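Sarcoplasmic calcium-binding protein (Branchiostoma lanceolatum, PDB 2SAS) binds calcium ions through EF-hand loops and seems to be more abundant in fast-contracting muscles, a distribution from which no functional relationship can be established. Local coordinates at residues 165-168 with 169-173; 1-4 with 5-8. All coordinates share one frame; numbering follows the deposited sequence.

Contact 1 (165-168 with 169-173); sequences YYRL and LTSPA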
ATOM      1  N   TYR A 165       2.620 -11.057  13.637  1.00 17.18           N
ATOM      2  CA  TYR A 165       1.776 -11.627  12.542  1.00 17.93           C
ATOM      3  C   TYR A 165       0.375 -11.926  13.106  1.00 16.22           C
ATOM      4  O   TYR A 165      -0.609 -11.447  12.530  1.00 14.63           O
ATOM      5  CB  TYR A 165       2.461 -12.777  11.836  1.00 17.31           C
ATOM      6  CG  TYR A 165       1.722 -13.462  10.728  1.00 18.33           C
ATOM      7  CD1 TYR A 165       0.783 -14.457  11.060  1.00 20.87           C
ATOM      8  CD2 TYR A 165       1.939 -13.229   9.394  1.00 18.94           C
ATOM      9  CE1 TYR A 165       0.115 -15.177  10.081  1.00 22.44           C
ATOM     10  CE2 TYR A 165       1.260 -13.915   8.375  1.00 20.52           C
ATOM     11  CZ  TYR A 165       0.377 -14.912   8.731  1.00 23.57           C
ATOM     12  OH  TYR A 165      -0.318 -15.622   7.770  1.00 24.41           O
ATOM     13  N   TYR A 166       0.355 -12.571  14.259  1.00 15.95           N
ATOM     14  CA  TYR A 166      -0.851 -12.928  14.995  1.00 16.27           C
ATOM     15  C   TYR A 166      -1.768 -11.734  15.214  1.00 17.09           C
ATOM     16  O   TYR A 166      -2.996 -11.786  15.022  1.00 19.09           O
ATOM     17  CB  TYR A 166      -0.547 -13.523  16.406  1.00 13.75           C
ATOM     18  CG  TYR A 166      -1.834 -13.924  17.098  1.00 17.31           C
ATOM     19  CD1 TYR A 166      -2.607 -14.943  16.533  1.00 19.73           C
ATOM     20  CD2 TYR A 166      -2.310 -13.351  18.288  1.00 18.56           C
ATOM     21  CE1 TYR A 166      -3.795 -15.403  17.079  1.00 19.88           C
ATOM     22  CE2 TYR A 166      -3.513 -13.772  18.852  1.00 20.49           C
ATOM     23  CZ  TYR A 166      -4.241 -14.799  18.258  1.00 22.34           C
ATOM     24  OH  TYR A 166      -5.415 -15.238  18.822  1.00 24.71           O
ATOM     25  N   ARG A 167      -1.172 -10.642  15.658  1.00 16.87           N
ATOM     26  CA  ARG A 167      -1.949  -9.429  15.961  1.00 15.64           C
ATOM     27  C   ARG A 167      -2.457  -8.737  14.708  1.00 14.11           C
ATOM     28  O   ARG A 167      -3.504  -8.071  14.818  1.00 14.05           O
ATOM     29  CB  ARG A 167      -1.147  -8.459  16.806  1.00 15.24           C
ATOM     30  CG  ARG A 167      -0.783  -9.032  18.189  1.00 14.18           C
ATOM     31  CD  ARG A 167       0.204  -8.003  18.727  1.00 17.79           C
ATOM     32  NE  ARG A 167       0.454  -8.230  20.132  1.00 22.00           N
ATOM     33  CZ  ARG A 167      -0.321  -7.656  21.071  1.00 25.34           C
ATOM     34  NH1 ARG A 167      -1.299  -6.827  20.669  1.00 25.97           N
ATOM     35  NH2 ARG A 167      -0.082  -7.870  22.357  1.00 25.93           N
ATOM     36  N   LEU A 168      -1.721  -8.868  13.653  1.00 14.14           N
ATOM     37  CA  LEU A 168      -2.064  -8.289  12.352  1.00 17.30           C
ATOM     38  C   LEU A 168      -3.343  -8.985  11.828  1.00 17.56           C
ATOM     39  O   LEU A 168      -4.212  -8.389  11.233  1.00 17.32           O
ATOM     40  CB  LEU A 168      -0.910  -8.596  11.360  1.00 18.97           C
ATOM     41  CG  LEU A 168      -0.749  -7.798  10.100  1.00 21.47           C
ATOM     42  CD1 LEU A 168      -0.519  -8.705   8.874  1.00 23.67           C
ATOM     43  CD2 LEU A 168      -1.932  -6.902   9.789  1.00 20.08           C
ATOM     44  N   LEU A 169      -3.346 -10.307  12.014  1.00 18.49           N
ATOM     45  CA  LEU A 169      -4.441 -11.149  11.563  1.00 18.86           C
ATOM     46  C   LEU A 169      -5.673 -11.046  12.484  1.00 17.84           C
ATOM     47  O   LEU A 169      -6.809 -11.095  11.955  1.00 17.39           O
ATOM     48  CB  LEU A 169      -3.926 -12.572  11.355  1.00 18.19           C
ATOM     49  CG  LEU A 169      -3.545 -13.086   9.983  1.00 18.16           C
ATOM     50  CD1 LEU A 169      -4.598 -12.795   8.915  1.00 17.84           C
ATOM     51  CD2 LEU A 169      -2.240 -12.389   9.543  1.00 19.14           C
ATOM     52  N   THR A 170      -5.492 -10.940  13.780  1.00 15.79           N
ATOM     53  CA  THR A 170      -6.672 -10.956  14.658  1.00 15.76           C
ATOM     54  C   THR A 170      -7.152  -9.821  15.475  1.00 16.95           C
ATOM     55  O   THR A 170      -8.419  -9.781  15.708  1.00 17.91           O
ATOM     56  CB  THR A 170      -6.517 -12.258  15.563  1.00 15.41           C
ATOM     57  OG1 THR A 170      -5.379 -11.995  16.417  1.00 16.51           O
ATOM     58  CG2 THR A 170      -6.299 -13.516  14.701  1.00 14.84           C
ATOM     59  N   SER A 171      -6.365  -8.820  15.834  1.00 17.29           N
ATOM     60  CA  SER A 171      -6.854  -7.753  16.708  1.00 16.92           C
ATOM     61  C   SER A 171      -7.950  -6.917  16.083  1.00 17.18           C
ATOM     62  O   SER A 171      -7.865  -6.568  14.915  1.00 17.50           O
ATOM     63  CB  SER A 171      -5.747  -6.799  17.163  1.00 16.44           C
ATOM     64  OG  SER A 171      -4.631  -7.590  17.558  1.00 19.78           O
ATOM     65  N   PRO A 172      -8.891  -6.595  16.956  1.00 16.56           N
ATOM     66  CA  PRO A 172     -10.012  -5.751  16.547  1.00 15.58           C
ATOM     67  C   PRO A 172      -9.604  -4.306  16.712  1.00 15.71           C
ATOM     68  O   PRO A 172     -10.451  -3.430  16.473  1.00 17.41           O
ATOM     69  CB  PRO A 172     -11.127  -6.249  17.470  1.00 14.00           C
ATOM     70  CG  PRO A 172     -10.441  -6.537  18.743  1.00 13.85           C
ATOM     71  CD  PRO A 172      -9.051  -7.044  18.341  1.00 15.90           C
ATOM     72  N   ALA A 173      -8.367  -4.007  17.078  1.00 15.27           N
ATOM     73  CA  ALA A 173      -7.836  -2.678  17.309  1.00 15.07           C
ATOM     74  C   ALA A 173      -6.359  -2.506  16.989  1.00 14.84           C
ATOM     75  O   ALA A 173      -5.601  -3.439  17.268  1.00 14.06           O
ATOM     76  CB  ALA A 173      -7.990  -2.330  18.819  1.00 15.49           C
TER
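T170 OG1 sits over the ring of Y166, 3.5 Å above its plane and close to its centre, and from there donates to the main-chain oxygen of the same residue, T170 OG1 to Y166 O being 2.8 Å. That oxygen is gripped twice, because T170 N also reaches Y166 O, at 2.9 Å. The two donors come from opposite faces of the carbonyl plane, the hydroxyl standing 38° out of it. The threonine torsion explains the grip: with OG1 lying between the backbone N and the carbonyl carbon (chi1 68°), the hydroxyl is turned back over the preceding turn of helix. Y166 swings its ring away from its own nitrogen (chi1 -178°), bringing the ring under that hydroxyl, while C93 and V96 pack on the same side chain. An alanine here in place of the tyrosine is likely to strip the aromatic face from beneath T170 OG1 and open a gap beside C93 and V96. One residue earlier, L169 N bonds to Y165 O at 3.0 Å, nearly in line with the carbonyl, and L169 lays CD2 over the Y165 ring in a CH-pi contact, 3.7 Å from the centroid. W86 and T13 pack on L169 too. At the last turn S171 N donates to R167 O at 3.1 Å. S171 OG lies 3.0 Å from R167 O but also has D175 within reach, so its proton is not settled; D175 takes the R167 guanidinium in a salt bridge as well. K9 NZ hydrogen-bonds to S171 O and bonds weakly to R167 O. The i to i+4 bonds and the returning threonine hydroxyl are ordinary alpha-helix features; S171, first to leave helical angles, marks the C-terminal end of helix 158-170 in the EF-hand 4 region.

Contact 2 (1-4 with 5-8); sequences GLND and FQKQ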
ATOM      1  N   GLY A   1     -19.256 -10.497  13.183  1.00 23.16           N
ATOM      2  CA  GLY A   1     -18.484 -10.387  11.935  1.00 23.71           C
ATOM      3  C   GLY A   1     -17.066  -9.925  12.260  1.00 23.49           C
ATOM      4  O   GLY A   1     -16.513 -10.097  13.369  1.00 25.75           O
ATOM      5  N   LEU A   2     -16.459  -9.296  11.294  1.00 21.01           N
ATOM      6  CA  LEU A   2     -15.079  -8.766  11.555  1.00 19.42           C
ATOM      7  C   LEU A   2     -15.330  -7.280  11.453  1.00 19.18           C
ATOM      8  O   LEU A   2     -16.291  -6.959  10.724  1.00 20.87           O
ATOM      9  CB  LEU A   2     -14.208  -9.486  10.564  1.00 16.84           C
ATOM     10  CG  LEU A   2     -13.155 -10.479  10.949  1.00 15.81           C
ATOM     11  CD1 LEU A   2     -13.476 -11.478  12.010  1.00 14.40           C
ATOM     12  CD2 LEU A   2     -12.817 -11.228   9.645  1.00 19.76           C
ATOM     13  N   ASN A   3     -14.631  -6.382  12.111  1.00 18.80           N
ATOM     14  CA  ASN A   3     -14.959  -4.935  11.875  1.00 15.48           C
ATOM     15  C   ASN A   3     -14.162  -4.538  10.640  1.00 16.17           C
ATOM     16  O   ASN A   3     -13.391  -5.370  10.080  1.00 16.95           O
ATOM     17  CB  ASN A   3     -14.717  -4.172  13.150  1.00 17.08           C
ATOM     18  CG  ASN A   3     -13.291  -4.228  13.698  1.00 17.35           C
ATOM     19  OD1 ASN A   3     -12.367  -4.564  12.969  1.00 17.81           O
ATOM     20  ND2 ASN A   3     -13.089  -3.893  14.964  1.00 16.54           N
ATOM     21  N   ASP A   4     -14.299  -3.288  10.252  1.00 15.93           N
ATOM     22  CA  ASP A   4     -13.685  -2.680   9.096  1.00 16.18           C
ATOM     23  C   ASP A   4     -12.148  -2.897   9.141  1.00 16.01           C
ATOM     24  O   ASP A   4     -11.612  -3.465   8.201  1.00 15.11           O
ATOM     25  CB  ASP A   4     -14.062  -1.222   8.912  1.00 16.35           C
ATOM     26  CG  ASP A   4     -15.470  -0.975   8.417  1.00 18.90           C
ATOM     27  OD1 ASP A   4     -16.157  -1.920   8.079  1.00 19.72           O
ATOM     28  OD2 ASP A   4     -15.943   0.193   8.402  1.00 21.61           O
ATOM     29  N   PHE A   5     -11.578  -2.445  10.226  1.00 15.57           N
ATOM     30  CA  PHE A   5     -10.172  -2.512  10.562  1.00 15.84           C
ATOM     31  C   PHE A   5      -9.620  -3.923  10.356  1.00 17.03           C
ATOM     32  O   PHE A   5      -8.579  -4.089   9.705  1.00 16.22           O
ATOM     33  CB  PHE A   5      -9.865  -2.025  11.986  1.00 14.27           C
ATOM     34  CG  PHE A   5      -8.405  -2.035  12.296  1.00 14.74           C
ATOM     35  CD1 PHE A   5      -7.517  -1.273  11.534  1.00 14.82           C
ATOM     36  CD2 PHE A   5      -7.926  -2.849  13.340  1.00 13.61           C
ATOM     37  CE1 PHE A   5      -6.123  -1.330  11.815  1.00 14.28           C
ATOM     38  CE2 PHE A   5      -6.580  -2.863  13.647  1.00 12.95           C
ATOM     39  CZ  PHE A   5      -5.685  -2.089  12.921  1.00 11.68           C
ATOM     40  N   GLN A   6     -10.342  -4.889  10.945  1.00 16.41           N
ATOM     41  CA  GLN A   6      -9.930  -6.273  10.806  1.00 17.23           C
ATOM     42  C   GLN A   6      -9.855  -6.688   9.337  1.00 17.97           C
ATOM     43  O   GLN A   6      -8.914  -7.344   8.897  1.00 17.72           O
ATOM     44  CB  GLN A   6     -10.871  -7.244  11.567  1.00 17.11           C
ATOM     45  CG  GLN A   6     -10.646  -7.114  13.069  1.00 15.77           C
ATOM     46  CD  GLN A   6     -11.511  -8.101  13.826  1.00 16.86           C
ATOM     47  OE1 GLN A   6     -11.007  -8.963  14.536  1.00 15.28           O
ATOM     48  NE2 GLN A   6     -12.831  -7.865  13.669  1.00 14.72           N
ATOM     49  N   LYS A   7     -10.887  -6.330   8.588  1.00 19.30           N
ATOM     50  CA  LYS A   7     -11.044  -6.662   7.186  1.00 19.59           C
ATOM     51  C   LYS A   7     -10.006  -5.991   6.306  1.00 19.19           C
ATOM     52  O   LYS A   7      -9.639  -6.568   5.251  1.00 19.57           O
ATOM     53  CB  LYS A   7     -12.463  -6.408   6.659  1.00 21.27           C
ATOM     54  CG  LYS A   7     -13.384  -7.542   7.126  1.00 22.62           C
ATOM     55  CD  LYS A   7     -14.797  -7.084   7.412  1.00 23.09           C
ATOM     56  CE  LYS A   7     -15.384  -6.302   6.267  1.00 25.45           C
ATOM     57  NZ  LYS A   7     -16.669  -5.665   6.728  1.00 27.72           N
ATOM     58  N   GLN A   8      -9.578  -4.856   6.755  1.00 18.32           N
ATOM     59  CA  GLN A   8      -8.542  -4.045   6.073  1.00 18.66           C
ATOM     60  C   GLN A   8      -7.197  -4.790   6.090  1.00 17.55           C
ATOM     61  O   GLN A   8      -6.507  -4.866   5.045  1.00 18.05           O
ATOM     62  CB  GLN A   8      -8.429  -2.715   6.757  1.00 20.55           C
ATOM     63  CG  GLN A   8      -7.713  -1.568   6.131  1.00 25.05           C
ATOM     64  CD  GLN A   8      -7.573  -0.382   7.096  1.00 29.26           C
ATOM     65  OE1 GLN A   8      -8.513   0.078   7.759  1.00 28.61           O
ATOM     66  NE2 GLN A   8      -6.319   0.078   7.118  1.00 29.42           N
TER
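N3 OD1 takes the backbone N-H of Q6, with N3 OD1 to Q6 N at 2.9 Å and an N-H...O angle of 159°, the donor lying nearly in line with the side-chain C=O. This is an N-cap: the amide oxygen of N3 satisfies an N-H of the first turn that has no preceding helical carbonyl to meet it. A chi1 of 59°, which tucks CG between the backbone N and the carbonyl carbon, folds the short side chain toward the turn it caps. The main chain continues the pattern, with K7 N to N3 O at 3.1 Å and Q8 N to D4 O at 2.9 Å. The stem of Q6 passes the capping oxygen, its CG 3.1 Å from N3 OD1, and the N3 and Q6 side chains cross at about a right angle. L2 CB and K7 CD meet at 4.0 Å, the lysine chain bending at chi2 and chi3 as it passes the end of the loop. Its amino group stays near D4 without forming a salt bridge, K7 NZ standing 4.0 Å from D4 OD1. Farther out, N3 ND2 donates to the carbonyl oxygen of P172, so both ends of the capping amide are in use and its rotation is probably fixed. D4 packs on K184 of the second subunit. F5 lies against A174 and N178, while helix 79-91 receives L2 on E87 and I90, Q6 on I90 and K7 on L83, placing the start of helix 4-18 between that helix and the chain that follows helix 158-170.

Contacts 1 and 2 treat opposite ends of two different helices: 165-173 closes helix 158-170, while 1-8 opens helix 4-18. Their centres are about 10 Å apart, on the same side of the chain's centre. Contact 1 lies partly in the interior, with Y165, L168 and L169 buried; contact 2 lies at the surface and brushes the second subunit. Their polar chemistry is complementary. In contact 1 the T170 hydroxyl turns back to a main-chain carbonyl, whereas in contact 2 a side-chain oxygen receives a main-chain N-H. The two ends also touch, A173 C lying 3.4 Å from F5 CE2, and I90 of helix 79-91 packs against both.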